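Local coordinates for protein L-Ribose isomerase (Acinetobacter, PDB 4Q0P) that probably interconverts L-ribose and L-ribulose as a metal-dependent aldose-ketose isomerase, here with cobalt and a ribopyranose sugar bound inside its cupin-type beta-barrel, at residues L101-M106 against V212-S217; K122-E127 against F191-K196. All coordinates share one frame; numbering follows the deposited sequence.

Contact 1 of 2, residues L101-M106 against V212-S217; sequences LCDKLM and VVREVS. With 0MK (beta-L-ribopyranose), chain C.
Cys-102, Lys-104 and Met-106 pair with Ser-217, Glu-215 and Val-213 through six backbone hydrogen bonds, two for each hydrogen-bonded pair of this antiparallel strand pair. The strand segments run 163° apart. Between these rungs lie the non-hydrogen-bonded pairs Asp-103 with Val-216 and Leu-105 with Arg-214, where CA-H...O contacts take over.

Charges meet on both faces. On the face of Lys-104 and Glu-215, bends at chi2 and chi3 lean the lysine chain across toward the neighbouring strand, and its CE lies 3.3 Å from Glu-215 OE2. Its NZ is modelled in a salt bridge with that same oxygen, though its exact place is less certain. Glu-215 reaches straight out, CG anti to the backbone N (chi1 174°), and OE2 accepts a 2.5 Å hydrogen bond from O2 of the ribopyranose. On the other face, Asp-103 OD2 lies at the edge of the Arg-214 guanidinium, 3.5 Å from NH2, in a long salt bridge with the two planes 77° apart. Asp-103 has a stronger partner in Tyr-38 of its own chain, and Arg-214 in Glu-127 of the second subunit.

Leu-105 CD1 makes an apolar contact with Val-212 CG1 at 3.7 Å. On the Glu-215 face, Met-106 SD approaches sugar O1 to 3.4 Å by van der Waals contact. Such a sheet, one face lining the sugar pocket and the other meeting a second subunit, is consistent with a cupin-type barrel.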
loop_
_atom_site.group_PDB
_atom_site.type_symbol
_atom_site.label_atom_id
_atom_site.label_comp_id
_atom_site.label_asym_id
_atom_site.label_seq_id
_atom_site.Cartn_x
_atom_site.Cartn_y
_atom_site.Cartn_z
ATOM N N LEU A 101 24.809 6.678 -5.517
ATOM C CA LEU A 101 23.427 6.572 -5.053
ATOM C C LEU A 101 23.157 5.247 -4.354
ATOM O O LEU A 101 23.323 4.182 -4.945
ATOM C CB LEU A 101 22.474 6.719 -6.239
ATOM C CG LEU A 101 22.538 8.063 -6.966
ATOM C CD1 LEU A 101 21.818 7.964 -8.311
ATOM C CD2 LEU A 101 21.926 9.141 -6.088
ATOM N N CYS A 102 22.736 5.314 -3.096
ATOM C CA CYS A 102 22.445 4.105 -2.338
ATOM C C CYS A 102 21.018 4.175 -1.788
ATOM O O CYS A 102 20.674 5.091 -1.035
ATOM C CB CYS A 102 23.459 3.943 -1.204
ATOM S SG CYS A 102 23.223 2.476 -0.172
ATOM N N ASP A 103 20.191 3.210 -2.189
ATOM C CA ASP A 103 18.793 3.147 -1.764
ATOM C C ASP A 103 18.630 1.858 -0.980
ATOM O O ASP A 103 19.005 0.794 -1.458
ATOM C CB ASP A 103 17.869 3.111 -2.993
ATOM C CG ASP A 103 16.418 3.443 -2.659
ATOM O OD1 ASP A 103 15.901 2.963 -1.629
ATOM O OD2 ASP A 103 15.784 4.184 -3.448
ATOM N N LYS A 104 18.074 1.946 0.222
ATOM C CA LYS A 104 17.886 0.753 1.032
ATOM C C LYS A 104 16.702 0.911 1.958
ATOM O O LYS A 104 16.281 2.030 2.270
ATOM C CB LYS A 104 19.128 0.474 1.874
ATOM C CG LYS A 104 19.315 1.439 3.054
ATOM C CD LYS A 104 20.660 2.171 2.974
ATOM C CE LYS A 104 20.706 3.142 1.802
ATOM N NZ LYS A 104 21.969 3.949 1.792
ATOM N N LEU A 105 16.168 -0.225 2.391
ATOM C CA LEU A 105 15.053 -0.248 3.313
ATOM C C LEU A 105 15.670 -0.759 4.610
ATOM O O LEU A 105 16.394 -1.749 4.591
ATOM C CB LEU A 105 13.980 -1.232 2.835
ATOM C CG LEU A 105 12.652 -1.051 3.569
ATOM C CD1 LEU A 105 12.063 0.308 3.141
ATOM C CD2 LEU A 105 11.678 -2.190 3.242
ATOM N N MET A 106 15.401 -0.088 5.725
ATOM C CA MET A 106 15.962 -0.510 7.005
ATOM C C MET A 106 14.833 -0.836 7.969
ATOM O O MET A 106 13.853 -0.101 8.061
ATOM C CB MET A 106 16.868 0.593 7.582
ATOM C CG MET A 106 18.022 0.977 6.655
ATOM S SD MET A 106 19.141 2.267 7.296
ATOM C CE MET A 106 17.965 3.571 7.645
ATOM N N VAL A 212 10.087 1.005 9.792
ATOM C CA VAL A 212 10.551 0.696 8.440
ATOM C C VAL A 212 10.875 2.028 7.773
ATOM O O VAL A 212 9.996 2.873 7.566
ATOM C CB VAL A 212 9.492 -0.070 7.603
ATOM C CG1 VAL A 212 10.071 -0.417 6.228
ATOM C CG2 VAL A 212 9.076 -1.349 8.318
ATOM N N VAL A 213 12.147 2.213 7.438
ATOM C CA VAL A 213 12.601 3.458 6.833
ATOM C C VAL A 213 13.346 3.288 5.518
ATOM O O VAL A 213 14.183 2.403 5.373
ATOM C CB VAL A 213 13.537 4.224 7.808
ATOM C CG1 VAL A 213 14.066 5.501 7.152
ATOM C CG2 VAL A 213 12.785 4.565 9.081
ATOM N N ARG A 214 13.038 4.148 4.559
ATOM C CA ARG A 214 13.727 4.110 3.289
ATOM C C ARG A 214 14.852 5.138 3.348
ATOM O O ARG A 214 14.618 6.320 3.606
ATOM C CB ARG A 214 12.792 4.467 2.129
ATOM C CG ARG A 214 13.533 4.504 0.788
ATOM C CD ARG A 214 12.686 5.057 -0.351
ATOM N NE ARG A 214 11.544 4.209 -0.685
ATOM C CZ ARG A 214 11.465 3.445 -1.773
ATOM N NH1 ARG A 214 10.381 2.713 -1.991
ATOM N NH2 ARG A 214 12.466 3.410 -2.639
ATOM N N GLU A 215 16.077 4.695 3.122
ATOM C CA GLU A 215 17.188 5.620 3.131
ATOM C C GLU A 215 17.717 5.828 1.727
ATOM O O GLU A 215 17.954 4.871 0.986
ATOM C CB GLU A 215 18.326 5.115 4.011
ATOM C CG GLU A 215 19.568 6.002 3.922
ATOM C CD GLU A 215 20.710 5.487 4.760
ATOM O OE1 GLU A 215 20.557 5.441 5.997
ATOM O OE2 GLU A 215 21.760 5.123 4.183
ATOM N N VAL A 216 17.873 7.093 1.362
ATOM C CA VAL A 216 18.418 7.464 0.070
ATOM C C VAL A 216 19.651 8.280 0.440
ATOM O O VAL A 216 19.543 9.358 1.035
ATOM C CB VAL A 216 17.421 8.313 -0.758
ATOM C CG1 VAL A 216 18.110 8.873 -1.971
ATOM C CG2 VAL A 216 16.230 7.443 -1.207
ATOM N N SER A 217 20.824 7.744 0.119
ATOM C CA SER A 217 22.073 8.412 0.455
ATOM C C SER A 217 23.079 8.282 -0.675
ATOM O O SER A 217 22.799 7.667 -1.703
ATOM C CB SER A 217 22.670 7.781 1.713
ATOM O OG SER A 217 23.238 6.519 1.405
HETATM C C1 0MK C . 22.904 4.120 7.510
HETATM C C2 0MK C . 22.943 3.250 6.256
HETATM C C3 0MK C . 23.564 1.880 6.559
HETATM C C4 0MK C . 24.886 1.987 7.342
HETATM C C5 0MK C . 24.775 2.959 8.522
HETATM O O1 0MK C . 22.053 3.520 8.471
HETATM O O2 0MK C . 23.682 3.909 5.237
HETATM O O3 0MK C . 23.792 1.191 5.337
HETATM O O4 0MK C . 25.936 2.391 6.477
HETATM O O5 0MK C . 24.227 4.220 8.081
#

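Contact 2 of 2, residues K122-E127 against F191-K196; sequences KTESYE and FVMHRK. With CO (cobalt (II) ion), chain B; 0MK (beta-L-ribopyranose), chain C.
Tyr-126 and Phe-191 lie side by side and point the same way, with Tyr-126 CD2 at the edge of the phenylalanine ring, 3.9 Å from its CD2. The tyrosine crosses Met-193 at a slant, its OH 3.4 Å from Met-193 CB. CG of Tyr-126 is anti to the carbonyl carbon (chi1 -45°), which carries the ring along the sheet until OH gives a 2.7 Å hydrogen bond to Glu-124 OE1, nearly along that oxygen's C-O axis. The other carboxylate oxygen, OE2, binds cobalt at 2.1 Å; His-117, His-119 and His-199 complete the protein ligands, with water 3 and sugar O5. Water 3 also donates to OE1, fixing the carboxylate further.

Beneath these side chains, four backbone hydrogen bonds join Glu-124 to Met-193 and Tyr-126 to Phe-191. The strands then give way to loop. There Thr-123 OG1 accepts the N-H of Arg-195 at 3.1 Å and sits over the centre of one guanidinium face, 3.4 Å above its plane. Water 2 links the same hydroxyl to His-194 ND1, while Arg-195 NE bonds to the carbonyl of Arg-121 and NH1 to carbonyls of the second subunit. Lys-122 turns the other way, its NZ bonding to sugar O4 at 2.6 Å and also to O2.

Tyr-126 thus acts as a second-shell group that orients the metal-binding carboxylate. Cobalt on O5 would probably polarise the ring oxygen, while Lys-122 NZ donates to O4 and O2.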
loop_
_atom_site.group_PDB
_atom_site.type_symbol
_atom_site.label_atom_id
_atom_site.label_comp_id
_atom_site.label_asym_id
_atom_site.label_seq_id
_atom_site.Cartn_x
_atom_site.Cartn_y
_atom_site.Cartn_z
ATOM N N LYS A 122 29.528 9.659 3.242
ATOM C CA LYS A 122 28.096 9.477 3.028
ATOM C C LYS A 122 27.120 10.427 3.707
ATOM O O LYS A 122 27.133 10.597 4.931
ATOM C CB LYS A 122 27.705 8.040 3.381
ATOM C CG LYS A 122 26.252 7.707 3.093
ATOM C CD LYS A 122 25.997 6.212 3.197
ATOM C CE LYS A 122 26.199 5.719 4.614
ATOM N NZ LYS A 122 26.099 4.239 4.691
ATOM N N THR A 123 26.277 11.045 2.884
ATOM C CA THR A 123 25.213 11.931 3.343
ATOM C C THR A 123 23.933 11.119 3.092
ATOM O O THR A 123 23.747 10.573 1.997
ATOM C CB THR A 123 25.179 13.251 2.538
ATOM O OG1 THR A 123 26.262 14.095 2.960
ATOM C CG2 THR A 123 23.869 13.981 2.763
ATOM N N GLU A 124 23.072 11.033 4.107
ATOM C CA GLU A 124 21.838 10.248 4.035
ATOM C C GLU A 124 20.570 11.091 4.142
ATOM O O GLU A 124 20.609 12.261 4.524
ATOM C CB GLU A 124 21.798 9.218 5.175
ATOM C CG GLU A 124 23.146 8.648 5.581
ATOM C CD GLU A 124 23.098 7.813 6.866
ATOM O OE1 GLU A 124 22.226 8.054 7.734
ATOM O OE2 GLU A 124 23.955 6.919 7.012
ATOM N N SER A 125 19.441 10.467 3.820
ATOM C CA SER A 125 18.136 11.108 3.912
ATOM C C SER A 125 17.181 10.005 4.350
ATOM O O SER A 125 17.356 8.849 3.961
ATOM C CB SER A 125 17.697 11.680 2.560
ATOM O OG SER A 125 17.347 10.655 1.643
ATOM N N TYR A 126 16.189 10.358 5.166
ATOM C CA TYR A 126 15.230 9.375 5.657
ATOM C C TYR A 126 13.795 9.657 5.262
ATOM O O TYR A 126 13.347 10.809 5.237
ATOM C CB TYR A 126 15.265 9.279 7.190
ATOM C CG TYR A 126 16.647 9.234 7.788
ATOM C CD1 TYR A 126 17.598 8.323 7.337
ATOM C CD2 TYR A 126 17.009 10.120 8.801
ATOM C CE1 TYR A 126 18.885 8.301 7.877
ATOM C CE2 TYR A 126 18.287 10.107 9.349
ATOM C CZ TYR A 126 19.220 9.202 8.883
ATOM O OH TYR A 126 20.493 9.218 9.401
ATOM N N GLU A 127 13.084 8.575 4.976
ATOM C CA GLU A 127 11.669 8.609 4.631
ATOM C C GLU A 127 11.047 7.465 5.426
ATOM O O GLU A 127 11.294 6.297 5.128
ATOM C CB GLU A 127 11.462 8.359 3.138
ATOM C CG GLU A 127 9.998 8.352 2.713
ATOM C CD GLU A 127 9.802 7.823 1.304
ATOM O OE1 GLU A 127 10.588 8.206 0.420
ATOM O OE2 GLU A 127 8.861 7.034 1.081
ATOM N N PHE A 191 14.150 13.901 5.594
ATOM C CA PHE A 191 15.104 14.434 6.568
ATOM C C PHE A 191 16.538 14.092 6.156
ATOM O O PHE A 191 16.866 12.928 5.921
ATOM C CB PHE A 191 14.834 13.870 7.967
ATOM C CG PHE A 191 15.646 14.531 9.049
ATOM C CD1 PHE A 191 15.244 15.746 9.596
ATOM C CD2 PHE A 191 16.822 13.948 9.512
ATOM C CE1 PHE A 191 16.007 16.374 10.597
ATOM C CE2 PHE A 191 17.592 14.560 10.507
ATOM C CZ PHE A 191 17.181 15.777 11.051
ATOM N N VAL A 192 17.389 15.109 6.094
ATOM C CA VAL A 192 18.778 14.923 5.681
ATOM C C VAL A 192 19.792 14.833 6.824
ATOM O O VAL A 192 19.798 15.657 7.739
ATOM C CB VAL A 192 19.207 16.078 4.724
ATOM C CG1 VAL A 192 20.700 15.998 4.394
ATOM C CG2 VAL A 192 18.370 16.023 3.458
ATOM N N MET A 193 20.642 13.814 6.768
ATOM C CA MET A 193 21.703 13.652 7.755
ATOM C C MET A 193 23.006 13.865 6.981
ATOM O O MET A 193 23.491 12.959 6.291
ATOM C CB MET A 193 21.676 12.250 8.379
ATOM C CG MET A 193 22.734 12.029 9.475
ATOM S SD MET A 193 22.620 13.214 10.878
ATOM C CE MET A 193 20.998 12.854 11.512
ATOM N N HIS A 194 23.551 15.078 7.067
ATOM C CA HIS A 194 24.794 15.404 6.368
ATOM C C HIS A 194 25.942 14.536 6.850
ATOM O O HIS A 194 25.970 14.117 8.009
ATOM C CB HIS A 194 25.175 16.874 6.583
ATOM C CG HIS A 194 24.289 17.845 5.869
ATOM N ND1 HIS A 194 24.175 17.878 4.494
ATOM C CD2 HIS A 194 23.483 18.826 6.336
ATOM C CE1 HIS A 194 23.339 18.839 4.146
ATOM N NE2 HIS A 194 22.904 19.431 5.244
ATOM N N ARG A 195 26.886 14.269 5.950
ATOM C CA ARG A 195 28.064 13.478 6.280
ATOM C C ARG A 195 28.812 14.222 7.394
ATOM O O ARG A 195 28.606 15.417 7.583
ATOM C CB ARG A 195 28.962 13.342 5.046
ATOM C CG ARG A 195 29.359 14.676 4.426
ATOM C CD ARG A 195 30.342 14.493 3.286
ATOM N NE ARG A 195 29.714 13.991 2.066
ATOM C CZ ARG A 195 29.045 14.753 1.205
ATOM N NH1 ARG A 195 28.913 16.053 1.431
ATOM N NH2 ARG A 195 28.527 14.214 0.107
ATOM N N LYS A 196 29.658 13.504 8.128
ATOM C CA LYS A 196 30.448 14.064 9.232
ATOM C C LYS A 196 29.621 14.523 10.437
ATOM O O LYS A 196 30.002 15.439 11.164
ATOM C CB LYS A 196 31.343 15.206 8.736
ATOM C CG LYS A 196 32.469 14.748 7.802
ATOM C CD LYS A 196 33.303 15.929 7.326
ATOM C CE LYS A 196 34.526 15.489 6.517
ATOM N NZ LYS A 196 34.180 14.819 5.234
HETATM CO CO CO B . 24.531 6.479 8.969
HETATM C C1 0MK C . 22.904 4.120 7.510
HETATM C C2 0MK C . 22.943 3.250 6.256
HETATM C C3 0MK C . 23.564 1.880 6.559
HETATM C C4 0MK C . 24.886 1.987 7.342
HETATM C C5 0MK C . 24.775 2.959 8.522
HETATM O O1 0MK C . 22.053 3.520 8.471
HETATM O O2 0MK C . 23.682 3.909 5.237
HETATM O O3 0MK C . 23.792 1.191 5.337
HETATM O O4 0MK C . 25.936 2.391 6.477
HETATM O O5 0MK C . 24.227 4.220 8.081
HETATM O O HOH W 1 25.602 11.103 7.259
HETATM O O HOH W 2 26.079 16.772 2.783
HETATM O O HOH W 3 22.469 6.069 9.612
#

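Both contacts are buried, though Phe-191 and Val-192 of contact 2 are partly exposed. They belong to one antiparallel sheet, contact 2 being nested within the loop that contact 1 closes. Strands 211-217 and 124-130 are neighbours, joined where Ser-125 OG meets the carbonyl of Val-216 and Arg-214 N that of Glu-127. Contact 1 is regular throughout its length; contact 2 takes in strand 191-193, outermost within this chain, and runs out into loops. Contact 1 offers a carboxylate oxygen and a thioether to the sugar, whereas contact 2 supplies a metal ligand and a lysine. Arg-214 of contact 1 forms a salt bridge with Glu-127 of the second subunit, and Glu-127 of contact 2 with Arg-214 of that subunit.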